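Local atomic coordinates of sugar ABC transporter (Sugar-binding protein) (Bacillus halodurans, PDB entry 4YO7), a protein that probably serves as the sugar-binding component of an ABC transporter, and holds myo-inositol in the cleft between its two lobes. Residues 186-189 and 190-194; 195-198 and 199-202; 209-212 and 213-216. One frame throughout, in Å; residues are numbered along the deposited sequence.

Interaction 1 (186-189 and 190-194). With NA (sodium ion), chain G; INS (1,2,3,4,5,6-hexahydroxy-cyclohexane), chain F.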
loop_
_atom_site.group_PDB
_atom_site.type_symbol
_atom_site.label_atom_id
_atom_site.label_comp_id
_atom_site.label_asym_id
_atom_site.label_seq_id
_atom_site.Cartn_x
_atom_site.Cartn_y
_atom_site.Cartn_z
ATOM N N ARG A 186 -8.356 5.469 0.810
ATOM C CA ARG A 186 -8.977 4.597 -0.194
ATOM C C ARG A 186 -10.481 4.550 0.032
ATOM O O ARG A 186 -11.275 4.714 -0.901
ATOM C CB ARG A 186 -8.367 3.195 -0.170
ATOM C CG ARG A 186 -7.022 3.177 -0.817
ATOM C CD ARG A 186 -6.302 1.865 -0.612
ATOM N NE ARG A 186 -4.978 1.910 -1.210
ATOM C CZ ARG A 186 -4.034 1.003 -0.987
ATOM N NH1 ARG A 186 -4.268 -0.023 -0.180
ATOM N NH2 ARG A 186 -2.855 1.129 -1.557
ATOM N N THR A 187 -10.884 4.372 1.280
ATOM C CA THR A 187 -12.299 4.372 1.596
ATOM C C THR A 187 -12.952 5.712 1.332
ATOM O O THR A 187 -14.085 5.742 0.877
ATOM C CB THR A 187 -12.504 3.933 3.049
ATOM O OG1 THR A 187 -12.134 2.570 3.123
ATOM C CG2 THR A 187 -13.969 4.050 3.517
ATOM N N GLU A 188 -12.239 6.808 1.579
ATOM C CA GLU A 188 -12.778 8.129 1.270
ATOM C C GLU A 188 -13.003 8.276 -0.244
ATOM O O GLU A 188 -14.045 8.800 -0.674
ATOM C CB GLU A 188 -11.873 9.245 1.805
ATOM C CG GLU A 188 -12.293 10.650 1.342
ATOM C CD GLU A 188 -13.627 11.107 1.910
ATOM O OE1 GLU A 188 -14.134 10.488 2.884
ATOM O OE2 GLU A 188 -14.168 12.110 1.377
ATOM N N GLY A 189 -12.074 7.774 -1.047
ATOM C CA GLY A 189 -12.228 7.819 -2.492
ATOM C C GLY A 189 -13.425 6.981 -2.915
ATOM O O GLY A 189 -14.208 7.394 -3.766
ATOM N N ASN A 190 -13.557 5.793 -2.328
ATOM C CA ASN A 190 -14.736 4.971 -2.606
ATOM C C ASN A 190 -16.013 5.765 -2.322
ATOM O O ASN A 190 -16.938 5.824 -3.139
ATOM C CB ASN A 190 -14.791 3.712 -1.754
ATOM C CG ASN A 190 -13.723 2.688 -2.093
ATOM O OD1 ASN A 190 -13.094 2.691 -3.168
ATOM N ND2 ASN A 190 -13.549 1.762 -1.184
ATOM N N LYS A 191 -16.073 6.355 -1.126
ATOM C CA LYS A 191 -17.281 7.062 -0.721
ATOM C C LYS A 191 -17.568 8.304 -1.557
ATOM O O LYS A 191 -18.733 8.682 -1.716
ATOM C CB LYS A 191 -17.213 7.420 0.760
ATOM C CG LYS A 191 -17.301 6.170 1.625
ATOM C CD LYS A 191 -17.455 6.473 3.105
ATOM C CE LYS A 191 -17.636 5.195 3.918
ATOM N NZ LYS A 191 -17.967 5.475 5.351
ATOM N N GLN A 192 -16.537 8.945 -2.093
ATOM C CA GLN A 192 -16.765 10.120 -2.935
ATOM C C GLN A 192 -17.477 9.713 -4.217
ATOM O O GLN A 192 -18.338 10.463 -4.709
ATOM C CB GLN A 192 -15.454 10.836 -3.236
ATOM C CG GLN A 192 -14.990 11.707 -2.051
ATOM C CD GLN A 192 -13.717 12.486 -2.330
ATOM O OE1 GLN A 192 -13.260 12.566 -3.470
ATOM N NE2 GLN A 192 -13.150 13.088 -1.283
ATOM N N ILE A 193 -17.158 8.528 -4.741
ATOM C CA ILE A 193 -17.832 8.038 -5.944
ATOM C C ILE A 193 -19.241 7.601 -5.571
ATOM O O ILE A 193 -20.212 7.842 -6.301
ATOM C CB ILE A 193 -17.087 6.851 -6.615
ATOM C CG1 ILE A 193 -15.677 7.248 -7.079
ATOM C CG2 ILE A 193 -17.921 6.272 -7.777
ATOM C CD1 ILE A 193 -15.606 8.436 -8.039
ATOM N N ILE A 194 -19.372 6.939 -4.434
ATOM C CA ILE A 194 -20.661 6.415 -4.031
ATOM C C ILE A 194 -21.637 7.574 -3.819
ATOM O O ILE A 194 -22.816 7.460 -4.142
ATOM C CB ILE A 194 -20.519 5.533 -2.763
ATOM C CG1 ILE A 194 -19.856 4.206 -3.143
ATOM C CG2 ILE A 194 -21.891 5.291 -2.113
ATOM C CD1 ILE A 194 -19.288 3.385 -1.967
HETATM NA NA NA G . -25.046 7.232 -3.156
HETATM C C1 INS F . 0.222 -2.139 2.969
HETATM C C2 INS F . -0.209 -3.370 2.179
HETATM C C3 INS F . -1.288 -2.960 1.178
HETATM C C4 INS F . -0.775 -1.885 0.213
HETATM C C5 INS F . -0.296 -0.663 1.025
HETATM C C6 INS F . 0.772 -1.085 2.024
HETATM O O1 INS F . 1.269 -2.483 3.918
HETATM O O2 INS F . 0.934 -3.860 1.479
HETATM O O3 INS F . -1.666 -4.170 0.456
HETATM O O4 INS F . -1.845 -1.446 -0.638
HETATM O O5 INS F . 0.289 0.282 0.112
HETATM O O6 INS F . 1.140 0.107 2.822
HETATM O O HOH W 1 -27.343 7.202 -2.197
HETATM O O HOH W 2 -25.707 9.506 -3.506
HETATM O O HOH W 3 -24.405 7.495 -0.905
#
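Glu188 and Gln192 meet one turn apart on helix 181-195, their side chains crossing at a slant; this is the helix of a beta-alpha-beta unit that connects strands 169-175 and 200-207 in one lobe of this periplasmic binding protein. The backbone supplies the usual i to i+4 bonds, Gln192 N to Glu188 O at 2.9 Å among them. Gln192 can be followed outward: CB passes the carbonyl oxygens of Glu188 and Gly189, CG comes within 3.5 Å of Glu188 OE2, CD follows at 3.8 Å from OE2, and NE2 ends in a bond of 3.0 Å to that same oxygen. The extended Gln192 chain meets a Glu188 chain that bends at chi2 (67°), which carries the carboxylate over to the amide. OE2 receives the N-H on its anti lone pair, with the two flat groups almost perpendicular, 83° apart. Alongside, Lys191 runs parallel to Thr187, CE 3.9 Å from CG2; its NZ goes on to Gln205, while Thr187 OG1 bonds to Asp175.

The two ends of the stretch reach different sites. Ile194 O is a ligand of a sodium ion at 2.5 Å. Toward the cleft, Arg186 extends its guanidinium to the bound inositol, with Tyr311 as a further partner of NH2. Inositol O4 lies at the guanidinium edge, near its plane, and takes hydrogen bonds from both NH1, at 2.8 Å, and NH2, at 2.9 Å.

Interaction 2 (195-198 and 199-202); sequences EEHD and GLEV. With NA (sodium ion), chain G.
The imidazole of His197 has Leu200 CD1 against it, approaching obliquely, 3.8 Å from CD2, within a type I beta turn that runs from His197 to Leu200 and leads from helix 181-195 into strand 200-207. The methyl touches the root of the ring side chain too, lying 3.7 Å from His197 CB. Both side chains set off in the same direction and lie side by side; each has CG turned opposite its own carbonyl carbon (chi1 -57° for His197, -63° for Leu200). Leu200 also packs on Met158 and Ala162 of helix 150-164.

The turn is closed by Leu200 N, which donates to His197 O over 3.0 Å from well above the carbonyl plane, 53° out of it. That oxygen has a second task as a sodium ligand, and Leu200 O is another. His197 O and Leu200 O sit only 3.3 Å apart, an approach that the shared cation makes tolerable. Ile194 O and three waters complete a coordination shell made entirely of oxygen, as suits a hard alkali cation. Asp198 acts from the second shell: its OD1 accepts from water 2, while its backbone O takes a hydrogen bond of 2.9 Å from water 1. Sodium itself lies 2.4 Å from both His197 O and Leu200 O.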
loop_
_atom_site.group_PDB
_atom_site.type_symbol
_atom_site.label_atom_id
_atom_site.label_comp_id
_atom_site.label_asym_id
_atom_site.label_seq_id
_atom_site.Cartn_x
_atom_site.Cartn_y
_atom_site.Cartn_z
ATOM N N GLU A 195 -21.134 8.696 -3.304
ATOM C CA GLU A 195 -21.974 9.863 -3.009
ATOM C C GLU A 195 -22.416 10.595 -4.287
ATOM O O GLU A 195 -23.371 11.375 -4.261
ATOM C CB GLU A 195 -21.239 10.815 -2.067
ATOM C CG GLU A 195 -21.226 10.260 -0.630
ATOM C CD GLU A 195 -20.195 10.909 0.281
ATOM O OE1 GLU A 195 -19.613 11.950 -0.100
ATOM O OE2 GLU A 195 -19.960 10.364 1.385
ATOM N N GLU A 196 -21.732 10.315 -5.392
ATOM C CA GLU A 196 -22.092 10.847 -6.705
ATOM C C GLU A 196 -23.295 10.148 -7.342
ATOM O O GLU A 196 -23.799 10.631 -8.367
ATOM C CB GLU A 196 -20.901 10.740 -7.667
ATOM C CG GLU A 196 -19.801 11.764 -7.433
ATOM C CD GLU A 196 -20.282 13.191 -7.629
ATOM O OE1 GLU A 196 -20.705 13.528 -8.755
ATOM O OE2 GLU A 196 -20.251 13.970 -6.653
ATOM N N HIS A 197 -23.774 9.051 -6.740
ATOM C CA HIS A 197 -24.824 8.233 -7.360
ATOM C C HIS A 197 -25.901 7.762 -6.389
ATOM O O HIS A 197 -25.639 6.981 -5.494
ATOM C CB HIS A 197 -24.190 7.024 -8.045
ATOM C CG HIS A 197 -23.161 7.389 -9.069
ATOM N ND1 HIS A 197 -23.503 7.872 -10.317
ATOM C CD2 HIS A 197 -21.807 7.367 -9.029
ATOM C CE1 HIS A 197 -22.400 8.127 -11.003
ATOM N NE2 HIS A 197 -21.356 7.831 -10.248
ATOM N N ASP A 198 -27.132 8.226 -6.580
ATOM C CA ASP A 198 -28.181 7.942 -5.609
ATOM C C ASP A 198 -28.470 6.448 -5.445
ATOM O O ASP A 198 -28.865 6.017 -4.360
ATOM C CB ASP A 198 -29.454 8.688 -5.996
ATOM C CG ASP A 198 -29.325 10.188 -5.785
ATOM O OD1 ASP A 198 -28.400 10.604 -5.055
ATOM O OD2 ASP A 198 -30.142 10.946 -6.344
ATOM N N GLY A 199 -28.249 5.659 -6.495
ATOM C CA GLY A 199 -28.512 4.224 -6.441
ATOM C C GLY A 199 -27.401 3.401 -5.810
ATOM O O GLY A 199 -27.568 2.190 -5.602
ATOM N N LEU A 200 -26.274 4.044 -5.507
ATOM C CA LEU A 200 -25.170 3.390 -4.799
ATOM C C LEU A 200 -25.244 3.732 -3.317
ATOM O O LEU A 200 -25.379 4.896 -2.939
ATOM C CB LEU A 200 -23.815 3.813 -5.371
ATOM C CG LEU A 200 -23.513 3.455 -6.824
ATOM C CD1 LEU A 200 -22.164 4.020 -7.260
ATOM C CD2 LEU A 200 -23.524 1.951 -6.992
ATOM N N GLU A 201 -25.170 2.704 -2.488
ATOM C CA GLU A 201 -25.275 2.883 -1.052
ATOM C C GLU A 201 -24.327 1.933 -0.329
ATOM O O GLU A 201 -24.264 0.748 -0.647
ATOM C CB GLU A 201 -26.725 2.635 -0.598
ATOM C CG GLU A 201 -27.018 3.079 0.825
ATOM C CD GLU A 201 -28.449 2.778 1.246
ATOM O OE1 GLU A 201 -29.233 2.298 0.399
ATOM O OE2 GLU A 201 -28.786 3.021 2.425
ATOM N N VAL A 202 -23.611 2.458 0.657
ATOM C CA VAL A 202 -22.790 1.623 1.531
ATOM C C VAL A 202 -23.706 0.954 2.545
ATOM O O VAL A 202 -24.352 1.632 3.358
ATOM C CB VAL A 202 -21.696 2.440 2.246
ATOM C CG1 VAL A 202 -20.889 1.548 3.216
ATOM C CG2 VAL A 202 -20.762 3.110 1.222
HETATM NA NA NA G . -25.046 7.232 -3.156
HETATM O O HOH W 2 -25.707 9.506 -3.506
HETATM O O HOH W 1 -27.343 7.202 -2.197
HETATM O O HOH W 3 -24.405 7.495 -0.905
#

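Interaction 3 (209-212 and 213-216)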
loop_
_atom_site.group_PDB
_atom_site.type_symbol
_atom_site.label_atom_id
_atom_site.label_comp_id
_atom_site.label_asym_id
_atom_site.label_seq_id
_atom_site.Cartn_x
_atom_site.Cartn_y
_atom_site.Cartn_z
ATOM N N LYS A 209 -8.177 -5.677 8.052
ATOM C CA LYS A 209 -6.792 -5.530 8.487
ATOM C C LYS A 209 -5.760 -5.865 7.404
ATOM O O LYS A 209 -4.679 -6.349 7.711
ATOM C CB LYS A 209 -6.549 -6.400 9.723
ATOM C CG LYS A 209 -7.526 -6.113 10.862
ATOM C CD LYS A 209 -7.324 -7.059 12.043
ATOM C CE LYS A 209 -8.328 -6.784 13.150
ATOM N NZ LYS A 209 -7.832 -5.806 14.135
ATOM N N PHE A 210 -6.095 -5.555 6.155
ATOM C CA PHE A 210 -5.269 -5.830 4.970
ATOM C C PHE A 210 -4.912 -7.301 4.810
ATOM O O PHE A 210 -3.987 -7.634 4.038
ATOM C CB PHE A 210 -3.988 -4.993 4.983
ATOM C CG PHE A 210 -4.165 -3.547 4.571
ATOM C CD1 PHE A 210 -5.005 -3.175 3.520
ATOM C CD2 PHE A 210 -3.445 -2.564 5.213
ATOM C CE1 PHE A 210 -5.108 -1.868 3.126
ATOM C CE2 PHE A 210 -3.563 -1.252 4.824
ATOM C CZ PHE A 210 -4.411 -0.905 3.782
ATOM N N ASP A 211 -5.668 -8.185 5.477
ATOM C CA ASP A 211 -5.318 -9.602 5.599
ATOM C C ASP A 211 -6.305 -10.541 4.876
ATOM O O ASP A 211 -7.525 -10.352 4.941
ATOM C CB ASP A 211 -5.235 -9.960 7.092
ATOM C CG ASP A 211 -4.787 -11.374 7.324
ATOM O OD1 ASP A 211 -3.572 -11.617 7.225
ATOM O OD2 ASP A 211 -5.639 -12.235 7.600
ATOM N N ARG A 212 -5.775 -11.520 4.151
ATOM C CA ARG A 212 -6.613 -12.479 3.413
ATOM C C ARG A 212 -7.509 -13.317 4.307
ATOM O O ARG A 212 -8.700 -13.454 4.044
ATOM C CB ARG A 212 -5.743 -13.414 2.572
ATOM C CG ARG A 212 -6.515 -14.216 1.535
ATOM C CD ARG A 212 -5.608 -15.167 0.775
ATOM N NE ARG A 212 -4.575 -14.459 0.038
ATOM C CZ ARG A 212 -3.906 -14.969 -0.983
ATOM N NH1 ARG A 212 -4.168 -16.204 -1.387
ATOM N NH2 ARG A 212 -2.982 -14.241 -1.605
ATOM N N SER A 213 -6.953 -13.893 5.364
ATOM C CA SER A 213 -7.763 -14.763 6.203
ATOM C C SER A 213 -8.837 -13.941 6.935
ATOM O O SER A 213 -9.970 -14.404 7.111
ATOM C CB SER A 213 -6.872 -15.544 7.193
ATOM O OG SER A 213 -6.151 -14.642 8.011
ATOM N N GLU A 214 -8.506 -12.717 7.344
ATOM C CA GLU A 214 -9.507 -11.845 7.979
ATOM C C GLU A 214 -10.586 -11.422 6.975
ATOM O O GLU A 214 -11.767 -11.305 7.321
ATOM C CB GLU A 214 -8.872 -10.585 8.604
ATOM C CG GLU A 214 -8.274 -10.760 9.984
ATOM C CD GLU A 214 -9.286 -11.289 10.983
ATOM O OE1 GLU A 214 -10.211 -10.545 11.380
ATOM O OE2 GLU A 214 -9.176 -12.470 11.340
ATOM N N GLY A 215 -10.187 -11.166 5.728
ATOM C CA GLY A 215 -11.145 -10.890 4.675
ATOM C C GLY A 215 -12.130 -12.036 4.493
ATOM O O GLY A 215 -13.320 -11.806 4.305
HETATM N N MSE A 216 -11.639 -13.268 4.576
HETATM C CA MSE A 216 -12.525 -14.427 4.441
HETATM C C MSE A 216 -13.536 -14.464 5.597
HETATM O O MSE A 216 -14.724 -14.704 5.373
HETATM C CB MSE A 216 -11.735 -15.725 4.385
HETATM C CG MSE A 216 -12.629 -16.902 4.152
HETATM SE SE MSE A 216 -11.496 -18.489 4.006
HETATM C CE MSE A 216 -11.157 -18.720 5.923
HETATM O O HOH W 4 -4.007 -14.233 5.775
#
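Asp211 is the N-cap of helix 212-224, its carboxylate folded onto the first turn, toward Ser213 and Glu214. With CG anti to the backbone N (chi1 -176°), OD2 is brought in front of the backbone N-H of Glu214, which it accepts at 2.9 Å through its anti lone pair. Ser213 directs its hydroxyl at the same oxygen: OG donates to OD2 in a very short bond of 2.5 Å. OD2 is thus gripped by two donors, and the helix start would probably stabilise its negative charge. A water bridges the cap, donating weakly to Asp211 OD1 and accepting from Ser213 N at 3.0 Å.

Glu214 starts out beside the cap, its CB 4.0 Å from Asp211 CB, but then bends at chi2 (-57°) and carries its acid to a salt bridge with Arg217. Its CG also lies 4.3 Å from Lys209 CD. The Arg212 guanidinium forms a salt bridge with Glu238 on helix 237-249, and Met216, a selenomethionine, leans on Leu245 and Ala246 of the same helix. Regular helical bonding begins at once behind the cap, with Gly215 N donating to Asp211 O at 2.9 Å and Met216 N to Arg212 O at 3.0 Å.

The three contacts follow one another along the chain without nesting or crossing. Interaction 1 lies within helix 181-195, and interaction 2 closes the turn that returns the chain into strand 200-207; they meet at one sodium ion and where Ile194 CD1 packs on Val202 CG2, 3.5 Å away. At the far end of that strand, interaction 3 starts helix 212-224. Its nearest atoms are about 15 Å from interaction 2, yet it returns to interaction 1 on the cleft side, where Phe210 CE1 lies 3.9 Å from Arg186 NH1. Together they trace helix, strand and helix in one lobe, between the sodium site and the inositol pocket.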